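Long-range contacts in putative hyaluronoglucosaminidase (Clostridium perfringens, PDB 6PWI), which probably cleaves terminal N-acetylhexosamine residues as a family 84 glycoside hydrolase, this chain holding an N-terminal alpha/beta domain, the barrel domain and helices that follow: residues I39-K44 with G443-D448; F122-A127 with E172-G177; H221-R226 with L259-N264. One frame throughout, in Å; residues are numbered along the deposited sequence.

Interaction 1. Residues I39-K44 with G443-D448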
ATOM      1  N   ILE A  39       7.145  10.539   5.108  1.00 23.44           N
ATOM      2  CA  ILE A  39       8.120  11.498   5.602  1.00 23.44           C
ATOM      3  C   ILE A  39       7.940  12.809   4.842  1.00 23.49           C
ATOM      4  O   ILE A  39       8.108  12.847   3.624  1.00 23.94           O
ATOM      5  CB  ILE A  39       9.561  10.963   5.459  1.00 24.01           C
ATOM      6  CG1 ILE A  39       9.761   9.617   6.169  1.00 24.20           C
ATOM      7  CG2 ILE A  39      10.563  12.011   5.926  1.00 23.54           C
ATOM      8  CD1 ILE A  39       9.687   9.688   7.679  1.00 23.89           C
ATOM      9  N   PRO A  40       7.616  13.926   5.534  1.00 22.44           N
ATOM     10  CA  PRO A  40       7.372  15.195   4.853  1.00 21.92           C
ATOM     11  C   PRO A  40       8.649  15.634   4.148  1.00 21.60           C
ATOM     12  O   PRO A  40       9.752  15.339   4.606  1.00 21.20           O
ATOM     13  CB  PRO A  40       7.022  16.151   6.001  1.00 21.20           C
ATOM     14  CG  PRO A  40       6.554  15.231   7.099  1.00 21.36           C
ATOM     15  CD  PRO A  40       7.475  14.036   6.992  1.00 21.73           C
ATOM     16  N   GLN A  41       8.482  16.333   3.025  1.00 22.24           N
ATOM     17  CA  GLN A  41       9.620  16.813   2.266  1.00 23.13           C
ATOM     18  C   GLN A  41      10.438  17.768   3.131  1.00 24.43           C
ATOM     19  O   GLN A  41      11.663  17.787   3.034  1.00 25.13           O
ATOM     20  CB  GLN A  41       9.164  17.442   0.952  1.00 23.09           C
ATOM     21  CG  GLN A  41       8.401  16.478   0.056  1.00 23.59           C
ATOM     22  CD  GLN A  41       9.259  15.512  -0.725  1.00 23.59           C
ATOM     23  OE1 GLN A  41      10.476  15.648  -0.818  1.00 23.75           O
ATOM     24  NE2 GLN A  41       8.618  14.520  -1.321  1.00 23.89           N
ATOM     25  N   SER A  42       9.754  18.536   3.991  1.00 25.48           N
ATOM     26  CA  SER A  42      10.409  19.520   4.841  1.00 26.47           C
ATOM     27  C   SER A  42       9.531  19.863   6.043  1.00 27.62           C
ATOM     28  O   SER A  42       8.380  20.273   5.880  1.00 30.07           O
ATOM     29  CB  SER A  42      10.757  20.761   4.056  1.00 26.23           C
ATOM     30  OG  SER A  42      11.363  21.725   4.902  1.00 26.93           O
ATOM     31  N   ILE A  43      10.090  19.689   7.246  1.00 26.85           N
ATOM     32  CA  ILE A  43       9.430  20.098   8.475  1.00 27.52           C
ATOM     33  C   ILE A  43      10.422  20.883   9.340  1.00 29.49           C
ATOM     34  O   ILE A  43      11.593  20.512   9.467  1.00 29.19           O
ATOM     35  CB  ILE A  43       8.785  18.903   9.211  1.00 26.64           C
ATOM     36  CG1 ILE A  43       7.929  19.375  10.392  1.00 26.69           C
ATOM     37  CG2 ILE A  43       9.831  17.883   9.646  1.00 26.33           C
ATOM     38  CD1 ILE A  43       7.087  18.303  11.031  1.00 25.46           C
ATOM     39  N   LYS A  44       9.937  21.993   9.906  1.00 30.50           N
ATOM     40  CA  LYS A  44      10.753  22.887  10.708  1.00 31.31           C
ATOM     41  C   LYS A  44      10.046  23.160  12.030  1.00 32.32           C
ATOM     42  O   LYS A  44       8.833  23.366  12.062  1.00 31.91           O
ATOM     43  CB  LYS A  44      11.025  24.187   9.951  1.00 31.51           C
ATOM     44  CG  LYS A  44      12.067  24.056   8.855  1.00 34.43           C
ATOM     45  CD  LYS A  44      11.997  25.142   7.813  1.00 36.14           C
ATOM     46  CE  LYS A  44      13.102  25.001   6.788  1.00 38.08           C
ATOM     47  NZ  LYS A  44      12.842  25.861   5.611  1.00 42.30           N
ATOM     48  N   GLY A 443       6.012   6.411  -2.326  1.00 20.25           N
ATOM     49  CA  GLY A 443       5.349   7.116  -3.410  1.00 20.08           C
ATOM     50  C   GLY A 443       5.344   8.624  -3.184  1.00 20.53           C
ATOM     51  O   GLY A 443       5.488   9.388  -4.141  1.00 21.64           O
ATOM     52  N   TRP A 444       5.190   9.026  -1.912  1.00 20.12           N
ATOM     53  CA  TRP A 444       5.114  10.426  -1.525  1.00 20.89           C
ATOM     54  C   TRP A 444       6.505  11.065  -1.526  1.00 22.15           C
ATOM     55  O   TRP A 444       6.710  12.091  -2.181  1.00 21.31           O
ATOM     56  CB  TRP A 444       4.408  10.594  -0.171  1.00 20.49           C
ATOM     57  CG  TRP A 444       4.280  12.028   0.250  1.00 20.29           C
ATOM     58  CD1 TRP A 444       5.173  12.745   0.990  1.00 20.00           C
ATOM     59  CD2 TRP A 444       3.206  12.935  -0.063  1.00 20.10           C
ATOM     60  NE1 TRP A 444       4.733  14.030   1.161  1.00 19.74           N
ATOM     61  CE2 TRP A 444       3.529  14.178   0.527  1.00 20.09           C
ATOM     62  CE3 TRP A 444       2.005  12.823  -0.779  1.00 20.06           C
ATOM     63  CZ2 TRP A 444       2.698  15.296   0.419  1.00 19.97           C
ATOM     64  CZ3 TRP A 444       1.186  13.929  -0.890  1.00 19.96           C
ATOM     65  CH2 TRP A 444       1.527  15.148  -0.295  1.00 19.92           C
ATOM     66  N   ASN A 445       7.443  10.443  -0.792  1.00 22.45           N
ATOM     67  CA  ASN A 445       8.785  10.967  -0.593  1.00 23.13           C
ATOM     68  C   ASN A 445       9.804   9.880  -0.920  1.00 24.14           C
ATOM     69  O   ASN A 445      10.078   9.028  -0.078  1.00 24.68           O
ATOM     70  CB  ASN A 445       8.991  11.435   0.854  1.00 22.60           C
ATOM     71  CG  ASN A 445      10.329  12.106   1.103  1.00 22.96           C
ATOM     72  OD1 ASN A 445      11.309  11.848   0.405  1.00 22.43           O
ATOM     73  ND2 ASN A 445      10.386  12.968   2.108  1.00 22.47           N
ATOM     74  N   ARG A 446      10.388   9.948  -2.123  1.00 24.42           N
ATOM     75  CA  ARG A 446      11.255   8.892  -2.615  1.00 24.98           C
ATOM     76  C   ARG A 446      12.624   8.910  -1.936  1.00 25.30           C
ATOM     77  O   ARG A 446      13.074   7.884  -1.436  1.00 25.13           O
ATOM     78  CB  ARG A 446      11.373   8.948  -4.137  1.00 25.82           C
ATOM     79  CG  ARG A 446      10.230   8.248  -4.851  1.00 29.01           C
ATOM     80  CD  ARG A 446      10.329   8.607  -6.315  1.00 31.19           C
ATOM     81  NE  ARG A 446       9.048   8.707  -6.992  1.00 33.14           N
ATOM     82  CZ  ARG A 446       8.891   9.313  -8.168  1.00 36.09           C
ATOM     83  NH1 ARG A 446       9.937   9.873  -8.760  1.00 35.08           N
ATOM     84  NH2 ARG A 446       7.696   9.363  -8.743  1.00 34.29           N
ATOM     85  N   ALA A 447      13.301  10.060  -1.941  1.00 25.77           N
ATOM     86  CA  ALA A 447      14.686  10.102  -1.493  1.00 27.37           C
ATOM     87  C   ALA A 447      14.801   9.712  -0.019  1.00 28.47           C
ATOM     88  O   ALA A 447      15.766   9.053   0.367  1.00 29.32           O
ATOM     89  CB  ALA A 447      15.301  11.452  -1.766  1.00 26.44           C
ATOM     90  N   ASP A 448      13.804  10.097   0.790  1.00 27.46           N
ATOM     91  CA  ASP A 448      13.860   9.864   2.223  1.00 27.18           C
ATOM     92  C   ASP A 448      13.225   8.525   2.588  1.00 27.20           C
ATOM     93  O   ASP A 448      12.907   8.301   3.752  1.00 27.55           O
ATOM     94  CB  ASP A 448      13.195  10.995   3.011  1.00 28.45           C
ATOM     95  CG  ASP A 448      13.782  12.371   2.743  1.00 29.83           C
ATOM     96  OD1 ASP A 448      14.961  12.445   2.329  1.00 29.71           O
ATOM     97  OD2 ASP A 448      13.050  13.364   2.942  1.00 30.25           O
TER
HETATM   98  O   HOH W   1      13.768  16.084   2.314  1.00 23.95           O
HETATM   99  O   HOH W   2      12.561  13.777  -0.908  1.00 29.38           O

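Interaction 2. Residues F122-A127 with E172-G177. With EDO (1,2-ethanediol), chain I.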
ATOM      1  N   PHE A 122       4.471  25.612  -4.784  1.00 37.99           N
ATOM      2  CA  PHE A 122       3.138  25.107  -5.079  1.00 34.90           C
ATOM      3  C   PHE A 122       3.022  24.471  -6.462  1.00 34.50           C
ATOM      4  O   PHE A 122       1.992  23.887  -6.785  1.00 32.27           O
ATOM      5  CB  PHE A 122       2.076  26.176  -4.808  1.00 32.11           C
ATOM      6  CG  PHE A 122       1.738  26.328  -3.346  1.00 29.56           C
ATOM      7  CD1 PHE A 122       0.909  25.414  -2.710  1.00 28.37           C
ATOM      8  CD2 PHE A 122       2.269  27.367  -2.600  1.00 27.84           C
ATOM      9  CE1 PHE A 122       0.608  25.546  -1.362  1.00 27.75           C
ATOM     10  CE2 PHE A 122       1.969  27.499  -1.253  1.00 27.37           C
ATOM     11  CZ  PHE A 122       1.139  26.589  -0.637  1.00 27.99           C
ATOM     12  N   GLU A 123       4.086  24.550  -7.260  1.00 39.07           N
ATOM     13  CA  GLU A 123       4.090  23.908  -8.567  1.00 41.73           C
ATOM     14  C   GLU A 123       4.198  22.385  -8.426  1.00 38.00           C
ATOM     15  O   GLU A 123       3.722  21.660  -9.294  1.00 37.13           O
ATOM     16  CB  GLU A 123       5.197  24.501  -9.439  1.00 48.54           C
ATOM     17  CG  GLU A 123       6.529  24.574  -8.717  1.00 59.31           C
ATOM     18  CD  GLU A 123       7.444  25.704  -9.147  1.00 69.36           C
ATOM     19  OE1 GLU A 123       8.654  25.443  -9.323  1.00 76.96           O
ATOM     20  OE2 GLU A 123       6.950  26.846  -9.289  1.00 77.12           O
ATOM     21  N   ASN A 124       4.806  21.913  -7.325  1.00 34.53           N
ATOM     22  CA  ASN A 124       4.994  20.496  -7.047  1.00 32.59           C
ATOM     23  C   ASN A 124       3.655  19.770  -6.902  1.00 31.70           C
ATOM     24  O   ASN A 124       2.627  20.400  -6.647  1.00 31.14           O
ATOM     25  CB  ASN A 124       5.825  20.282  -5.782  1.00 32.25           C
ATOM     26  CG  ASN A 124       7.259  20.728  -5.951  1.00 32.90           C
ATOM     27  OD1 ASN A 124       7.782  20.717  -7.060  1.00 33.37           O
ATOM     28  ND2 ASN A 124       7.896  21.124  -4.862  1.00 32.12           N
ATOM     29  N   HIS A 125       3.689  18.436  -7.048  1.00 29.38           N
ATOM     30  CA  HIS A 125       2.507  17.603  -6.893  1.00 29.27           C
ATOM     31  C   HIS A 125       1.990  17.666  -5.456  1.00 27.74           C
ATOM     32  O   HIS A 125       2.766  17.526  -4.508  1.00 26.70           O
ATOM     33  CB  HIS A 125       2.788  16.140  -7.268  1.00 32.02           C
ATOM     34  CG  HIS A 125       3.300  15.919  -8.651  1.00 36.10           C
ATOM     35  ND1 HIS A 125       2.597  16.313  -9.775  1.00 38.89           N
ATOM     36  CD2 HIS A 125       4.425  15.315  -9.094  1.00 37.98           C
ATOM     37  CE1 HIS A 125       3.280  15.980 -10.853  1.00 40.09           C
ATOM     38  NE2 HIS A 125       4.407  15.370 -10.462  1.00 40.26           N
ATOM     39  N   ASP A 126       0.672  17.873  -5.321  1.00 25.92           N
ATOM     40  CA  ASP A 126      -0.046  17.774  -4.057  1.00 25.74           C
ATOM     41  C   ASP A 126       0.543  18.731  -3.014  1.00 24.99           C
ATOM     42  O   ASP A 126       0.422  18.495  -1.810  1.00 23.90           O
ATOM     43  CB  ASP A 126      -0.119  16.317  -3.578  1.00 26.45           C
ATOM     44  CG  ASP A 126      -0.875  15.392  -4.523  1.00 28.25           C
ATOM     45  OD1 ASP A 126      -1.924  15.821  -5.049  1.00 29.08           O
ATOM     46  OD2 ASP A 126      -0.419  14.241  -4.723  1.00 27.53           O
ATOM     47  N   ALA A 127       1.159  19.823  -3.488  1.00 23.25           N
ATOM     48  CA  ALA A 127       1.920  20.717  -2.629  1.00 22.82           C
ATOM     49  C   ALA A 127       1.006  21.388  -1.607  1.00 22.76           C
ATOM     50  O   ALA A 127      -0.096  21.824  -1.943  1.00 23.17           O
ATOM     51  CB  ALA A 127       2.656  21.736  -3.466  1.00 22.49           C
ATOM     52  N   GLU A 172       6.475  22.101   4.899  1.00 28.66           N
ATOM     53  CA  GLU A 172       6.362  22.442   3.490  1.00 30.58           C
ATOM     54  C   GLU A 172       6.440  21.150   2.681  1.00 30.45           C
ATOM     55  O   GLU A 172       7.532  20.644   2.424  1.00 32.38           O
ATOM     56  CB  GLU A 172       7.445  23.443   3.077  1.00 32.93           C
ATOM     57  CG  GLU A 172       7.354  24.781   3.799  1.00 37.32           C
ATOM     58  CD  GLU A 172       8.632  25.609   3.763  1.00 40.04           C
ATOM     59  OE1 GLU A 172       9.427  25.528   4.740  1.00 39.91           O
ATOM     60  OE2 GLU A 172       8.835  26.336   2.759  1.00 39.88           O
ATOM     61  N   ASP A 173       5.276  20.618   2.289  1.00 27.52           N
ATOM     62  CA  ASP A 173       5.209  19.240   1.830  1.00 25.78           C
ATOM     63  C   ASP A 173       4.723  19.166   0.386  1.00 25.22           C
ATOM     64  O   ASP A 173       4.033  20.059  -0.106  1.00 25.09           O
ATOM     65  CB  ASP A 173       4.361  18.382   2.771  1.00 25.03           C
ATOM     66  CG  ASP A 173       4.837  16.943   2.879  1.00 26.16           C
ATOM     67  OD1 ASP A 173       5.743  16.550   2.096  1.00 27.58           O
ATOM     68  OD2 ASP A 173       4.305  16.222   3.743  1.00 25.04           O
ATOM     69  N   TYR A 174       5.111  18.076  -0.279  1.00 24.85           N
ATOM     70  CA  TYR A 174       4.637  17.756  -1.615  1.00 25.27           C
ATOM     71  C   TYR A 174       4.951  16.294  -1.927  1.00 25.04           C
ATOM     72  O   TYR A 174       5.688  15.643  -1.193  1.00 24.86           O
ATOM     73  CB  TYR A 174       5.272  18.690  -2.646  1.00 24.81           C
ATOM     74  CG  TYR A 174       6.764  18.539  -2.780  1.00 24.57           C
ATOM     75  CD1 TYR A 174       7.316  17.573  -3.608  1.00 23.64           C
ATOM     76  CD2 TYR A 174       7.623  19.376  -2.082  1.00 24.90           C
ATOM     77  CE1 TYR A 174       8.691  17.440  -3.730  1.00 24.94           C
ATOM     78  CE2 TYR A 174       8.999  19.262  -2.198  1.00 24.21           C
ATOM     79  CZ  TYR A 174       9.531  18.288  -3.023  1.00 25.21           C
ATOM     80  OH  TYR A 174      10.886  18.181  -3.129  1.00 25.83           O
ATOM     81  N   SER A 175       4.385  15.795  -3.030  1.00 24.40           N
ATOM     82  CA  SER A 175       4.570  14.414  -3.430  1.00 24.09           C
ATOM     83  C   SER A 175       5.528  14.340  -4.612  1.00 24.23           C
ATOM     84  O   SER A 175       5.439  15.140  -5.539  1.00 22.87           O
ATOM     85  CB  SER A 175       3.263  13.766  -3.775  1.00 24.55           C
ATOM     86  OG  SER A 175       3.467  12.405  -4.137  1.00 25.02           O
ATOM     87  N   ASP A 176       6.427  13.351  -4.564  1.00 24.86           N
ATOM     88  CA  ASP A 176       7.298  13.052  -5.685  1.00 25.55           C
ATOM     89  C   ASP A 176       6.473  12.435  -6.810  1.00 25.54           C
ATOM     90  O   ASP A 176       6.697  12.751  -7.971  1.00 25.26           O
ATOM     91  CB  ASP A 176       8.487  12.191  -5.258  1.00 26.46           C
ATOM     92  CG  ASP A 176       9.539  12.991  -4.508  1.00 28.07           C
ATOM     93  OD1 ASP A 176       9.873  14.103  -4.986  1.00 28.78           O
ATOM     94  OD2 ASP A 176      10.001  12.509  -3.443  1.00 27.86           O
ATOM     95  N   GLY A 177       5.513  11.578  -6.446  1.00 26.70           N
ATOM     96  CA  GLY A 177       4.694  10.871  -7.417  1.00 28.18           C
ATOM     97  C   GLY A 177       3.314  11.503  -7.582  1.00 29.03           C
ATOM     98  O   GLY A 177       2.723  11.976  -6.612  1.00 28.32           O
TER
HETATM   99  C1  EDO I 707      -0.672  17.965 -10.350  1.00 55.56           C
HETATM  100  O1  EDO I 707       0.382  18.882 -10.145  1.00 54.92           O
HETATM  101  C2  EDO I 707      -1.231  17.532  -9.052  1.00 52.34           C
HETATM  102  O2  EDO I 707      -0.899  18.442  -8.021  1.00 45.22           O
HETATM  103  O   HOH W   3       6.365  17.303  -7.318  1.00 27.79           O

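Interaction 3. Residues H221-R226 with L259-N264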
ATOM      1  N   HIS A 221     -17.100  -5.325 -15.881  1.00 40.44           N
ATOM      2  CA  HIS A 221     -16.010  -4.439 -16.261  1.00 41.93           C
ATOM      3  C   HIS A 221     -15.257  -5.064 -17.434  1.00 42.78           C
ATOM      4  O   HIS A 221     -14.277  -4.514 -17.930  1.00 40.89           O
ATOM      5  CB  HIS A 221     -15.140  -4.104 -15.039  1.00 42.90           C
ATOM      6  CG  HIS A 221     -14.009  -5.048 -14.812  1.00 46.08           C
ATOM      7  ND1 HIS A 221     -14.203  -6.398 -14.622  1.00 48.02           N
ATOM      8  CD2 HIS A 221     -12.675  -4.846 -14.751  1.00 49.23           C
ATOM      9  CE1 HIS A 221     -13.041  -6.992 -14.462  1.00 48.57           C
ATOM     10  NE2 HIS A 221     -12.085  -6.062 -14.536  1.00 50.86           N
ATOM     11  N   SER A 222     -15.759  -6.212 -17.892  1.00 45.38           N
ATOM     12  CA  SER A 222     -15.041  -7.063 -18.823  1.00 53.39           C
ATOM     13  C   SER A 222     -15.979  -8.171 -19.289  1.00 59.50           C
ATOM     14  O   SER A 222     -16.586  -8.837 -18.454  1.00 80.01           O
ATOM     15  CB  SER A 222     -13.828  -7.646 -18.134  1.00 52.82           C
ATOM     16  OG  SER A 222     -13.160  -8.576 -18.969  1.00 53.02           O
ATOM     17  N   LEU A 223     -16.074  -8.384 -20.607  1.00 55.95           N
ATOM     18  CA  LEU A 223     -16.924  -9.420 -21.192  1.00 53.10           C
ATOM     19  C   LEU A 223     -18.369  -8.936 -21.308  1.00 48.05           C
ATOM     20  O   LEU A 223     -18.919  -8.900 -22.404  1.00 46.86           O
ATOM     21  CB  LEU A 223     -16.833 -10.751 -20.427  1.00 53.14           C
ATOM     22  CG  LEU A 223     -16.125 -11.902 -21.149  1.00 57.05           C
ATOM     23  CD1 LEU A 223     -16.119 -13.163 -20.295  1.00 55.32           C
ATOM     24  CD2 LEU A 223     -16.765 -12.195 -22.500  1.00 54.03           C
ATOM     25  N   LYS A 224     -18.976  -8.573 -20.176  1.00 43.31           N
ATOM     26  CA  LYS A 224     -20.306  -7.988 -20.176  1.00 42.52           C
ATOM     27  C   LYS A 224     -20.193  -6.482 -19.951  1.00 39.97           C
ATOM     28  O   LYS A 224     -21.063  -5.882 -19.326  1.00 39.04           O
ATOM     29  CB  LYS A 224     -21.195  -8.626 -19.100  1.00 45.26           C
ATOM     30  CG  LYS A 224     -21.561 -10.094 -19.299  1.00 46.62           C
ATOM     31  CD  LYS A 224     -22.839 -10.466 -18.568  1.00 50.50           C
ATOM     32  CE  LYS A 224     -23.139 -11.950 -18.549  1.00 53.35           C
ATOM     33  NZ  LYS A 224     -22.383 -12.653 -17.483  1.00 56.52           N
ATOM     34  N   TRP A 225     -19.125  -5.874 -20.482  1.00 39.40           N
ATOM     35  CA  TRP A 225     -18.881  -4.458 -20.251  1.00 39.92           C
ATOM     36  C   TRP A 225     -19.979  -3.593 -20.867  1.00 39.91           C
ATOM     37  O   TRP A 225     -20.184  -2.465 -20.425  1.00 39.19           O
ATOM     38  CB  TRP A 225     -17.484  -4.026 -20.713  1.00 38.07           C
ATOM     39  CG  TRP A 225     -17.224  -4.137 -22.184  1.00 36.69           C
ATOM     40  CD1 TRP A 225     -16.565  -5.150 -22.818  1.00 37.16           C
ATOM     41  CD2 TRP A 225     -17.579  -3.189 -23.210  1.00 35.62           C
ATOM     42  NE1 TRP A 225     -16.492  -4.906 -24.164  1.00 36.83           N
ATOM     43  CE2 TRP A 225     -17.109  -3.713 -24.437  1.00 36.06           C
ATOM     44  CE3 TRP A 225     -18.251  -1.960 -23.223  1.00 34.88           C
ATOM     45  CZ2 TRP A 225     -17.287  -3.048 -25.652  1.00 35.34           C
ATOM     46  CZ3 TRP A 225     -18.424  -1.302 -24.423  1.00 34.44           C
ATOM     47  CH2 TRP A 225     -17.951  -1.840 -25.621  1.00 34.32           C
ATOM     48  N   ARG A 226     -20.678  -4.134 -21.874  1.00 41.44           N
ATOM     49  CA  ARG A 226     -21.717  -3.395 -22.573  1.00 42.18           C
ATOM     50  C   ARG A 226     -22.928  -3.201 -21.665  1.00 42.41           C
ATOM     51  O   ARG A 226     -23.542  -2.135 -21.671  1.00 40.74           O
ATOM     52  CB  ARG A 226     -22.105  -4.103 -23.873  1.00 41.51           C
ATOM     53  CG  ARG A 226     -21.165  -3.801 -25.028  1.00 40.23           C
ATOM     54  CD  ARG A 226     -21.356  -4.832 -26.118  1.00 42.25           C
ATOM     55  NE  ARG A 226     -20.423  -4.573 -27.204  1.00 43.85           N
ATOM     56  CZ  ARG A 226     -19.390  -5.348 -27.516  1.00 44.14           C
ATOM     57  NH1 ARG A 226     -19.166  -6.457 -26.832  1.00 41.69           N
ATOM     58  NH2 ARG A 226     -18.592  -5.018 -28.518  1.00 43.66           N
ATOM     59  N   LEU A 259     -11.379  -7.353 -25.777  1.00 35.36           N
ATOM     60  CA  LEU A 259     -11.415  -8.806 -25.859  1.00 37.26           C
ATOM     61  C   LEU A 259     -11.963  -9.223 -27.226  1.00 39.87           C
ATOM     62  O   LEU A 259     -12.190  -8.362 -28.082  1.00 38.70           O
ATOM     63  CB  LEU A 259     -12.248  -9.359 -24.697  1.00 36.07           C
ATOM     64  CG  LEU A 259     -11.745  -9.010 -23.296  1.00 36.06           C
ATOM     65  CD1 LEU A 259     -12.749  -9.437 -22.238  1.00 35.47           C
ATOM     66  CD2 LEU A 259     -10.384  -9.628 -23.018  1.00 33.31           C
ATOM     67  N   LYS A 260     -12.149 -10.545 -27.415  1.00 43.10           N
ATOM     68  CA  LYS A 260     -12.652 -11.146 -28.647  1.00 45.15           C
ATOM     69  C   LYS A 260     -14.006 -10.537 -29.019  1.00 47.83           C
ATOM     70  O   LYS A 260     -14.192 -10.094 -30.152  1.00 47.06           O
ATOM     71  CB  LYS A 260     -12.713 -12.677 -28.549  1.00 41.59           C
ATOM     72  N   ASP A 261     -14.934 -10.492 -28.053  1.00 51.25           N
ATOM     73  CA  ASP A 261     -16.273  -9.971 -28.294  1.00 53.91           C
ATOM     74  C   ASP A 261     -16.291  -8.460 -28.081  1.00 51.63           C
ATOM     75  O   ASP A 261     -17.359  -7.859 -28.034  1.00 51.18           O
ATOM     76  CB  ASP A 261     -17.305 -10.595 -27.346  1.00 63.07           C
ATOM     77  CG  ASP A 261     -17.092 -12.071 -27.045  1.00 72.47           C
ATOM     78  OD1 ASP A 261     -16.910 -12.851 -28.014  1.00 73.16           O
ATOM     79  OD2 ASP A 261     -17.113 -12.430 -25.842  1.00 71.65           O
ATOM     80  N   GLY A 262     -15.105  -7.856 -27.950  1.00 49.01           N
ATOM     81  CA  GLY A 262     -14.990  -6.468 -27.538  1.00 47.13           C
ATOM     82  C   GLY A 262     -15.298  -5.472 -28.655  1.00 48.09           C
ATOM     83  O   GLY A 262     -15.780  -5.835 -29.728  1.00 49.17           O
ATOM     84  N   MET A 263     -15.009  -4.202 -28.359  1.00 47.45           N
ATOM     85  CA  MET A 263     -15.116  -3.071 -29.261  1.00 48.02           C
ATOM     86  C   MET A 263     -14.937  -3.515 -30.713  1.00 48.33           C
ATOM     87  O   MET A 263     -13.896  -4.051 -31.086  1.00 47.96           O
ATOM     88  CB  MET A 263     -14.022  -2.062 -28.907  1.00 49.80           C
ATOM     89  CG  MET A 263     -14.386  -0.644 -29.223  1.00 51.90           C
ATOM     90  SD  MET A 263     -15.511   0.006 -27.988  1.00 55.52           S
ATOM     91  CE  MET A 263     -15.823   1.618 -28.704  1.00 54.89           C
ATOM     92  N   ASN A 264     -15.963  -3.246 -31.528  1.00 50.34           N
ATOM     93  CA  ASN A 264     -16.025  -3.663 -32.922  1.00 49.36           C
ATOM     94  C   ASN A 264     -15.558  -2.520 -33.828  1.00 48.13           C
ATOM     95  O   ASN A 264     -16.217  -1.485 -33.940  1.00 46.20           O
ATOM     96  CB  ASN A 264     -17.431  -4.159 -33.266  1.00 50.32           C
ATOM     97  CG  ASN A 264     -17.555  -4.809 -34.628  1.00 53.23           C
ATOM     98  OD1 ASN A 264     -16.676  -4.689 -35.481  1.00 55.38           O
ATOM     99  ND2 ASN A 264     -18.664  -5.494 -34.844  1.00 53.12           N
TER
HETATM  100  O   HOH W   4     -13.796  -6.534 -24.426  1.00 29.59           O

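Interaction 1. Residues I39-K44 with G443-D448
I39 and N445 bring their backbones closest here, CA to CA 6.3 Å, where the chain just ahead of strand 43-46 runs past the C-terminal end of helix 433-444. This is the seam between the N-terminal alpha/beta domain and the (beta/alpha)8 barrel, and on the barrel side an Asx motif at N445, the first residue beyond the helix to leave helical angles, shapes the partner segment. N445 OD1 accepts from the backbone N of D448 at 3.1 Å, closing a short turn just after the helix. The ND2 arm of the same amide reaches the partner: ND2 donates to I39 O at 2.7 Å, meeting that oxygen from above the carbonyl plane while the oxygen stays close to the amide plane of N445. CG lies anti to the backbone N (chi1 -175°), which carries the amide out to I39. The same ND2 also donates to D448 OD2 at 2.8 Å, so two acceptors fix the turn of the amide about its CB-CG bond. Q41 lies against this group, the two amides stacked with planes 17° apart and the side chains running in opposite directions. A bend at chi2 (-79°) folds the Q41 chain over N445, and its NE2 is held by Y174 O. W444 offers an edge to the contact, CD1 coming within 3.9 Å of I39 O near the ring plane, while its NE1 is hydrogen-bonded to D173 of strand 165-175. At the rim, I39 CG2 rests 4.1 Å from D448 CB. Two waters bridge the segments. One links Q41 O with D448 OD2; the other donates to Q41 OE1 at 2.8 Å and to N445 OD1 at 2.6 Å, tying the stacked amides together through their oxygens.

Interaction 2. Residues F122-A127 with E172-G177
S175 N donates to H125 O at 2.8 Å in an almost straight bond (176°), and packing is close on the Y174 side of it. There N124 tips its amide toward the tyrosine ring, ND2 3.2 Å above the ring plane and over its centre, with amide and ring planes 43° apart. Y174 CG sits between the backbone N and the carbonyl carbon (chi1 65°), which stands the ring beneath N124. Further along, A127 CA points its hydrogen at D173 O, 3.4 Å away, and the A127 and Y174 CB atoms touch at 4.1 Å. The segment 122-127 makes a type II turn, N124 to A127, leading into strand 127-133, which runs antiparallel to strand 165-175 in the mixed sheet of the N-terminal domain. D126 takes a positive phi there and reaches R180 in a salt bridge at the start of the barrel. On the H125 side the fit is looser and wetter: a water links H125 N to S175 O, and the exposed imidazole of H125 meets D176 O by its edge, CD2 at 3.6 Å. On the outer side an ethanediol, probably from the crystallisation liquor, accepts from D126 N at 3.2 Å through its O2.

Interaction 3. Residues H221-R226 with L259-N264
Two loops at the C-terminal end of the (beta/alpha)8 barrel meet here, those after its second and third strands, R226 of one reaching the backbone of D261 and G262 in the other. This is the active-site end: nearest atoms of the L259 side chain and that of D299, the predicted proton donor, are about 3 Å apart. R226 grips carbonyls of the type I turn L259-G262. NH1 donates to D261 O at 2.6 Å, with the oxygen close to the guanidinium plane; NH2 adds weak bonds to the same oxygen and to G262 O, and a salt bridge to D274. With the arginine chain extended, CZ2 of W225 lies under the middle of the guanidinium, 3.6 Å from its plane, the two planes tilted, while R226 CG covers the indole face near its rim. The indole edge faces the turn, CZ2 3.7 Å from M263 N, while CH2 is 3.9 Å from M263 SD in an oblique Met-aromatic contact. L259 CD1 packs at 3.4 Å against S222 OG, and a water bridges L259 N and, weakly, W225 NE1. Helix 268-286 closes the contact, I278 touching W225 and L275 meeting M263, while W225 also rests on I255 of strand 250-255.

From the N terminus, the chain opens interaction 1 at residues 39-44 and closes it some 400 residues later, at the C-terminal end of helix 433-444. Interactions 2 and 3 both fall within that span, one after the other: 122-127 meets 172-177 before the barrel begins, and 221-226 meets 259-264 across helix 231-247 and strand 250-255. None of them cross. Interactions 1 and 2 adjoin, their centres 10 Å apart, and share strand 165-175, with W444 O probably bonded to D176 N. Together they join the N-terminal sheet to helix 433-444, which follows the eighth barrel strand. Interaction 3 stands apart, its nearest atoms about 24 Å from either, linking loops within the barrel alone.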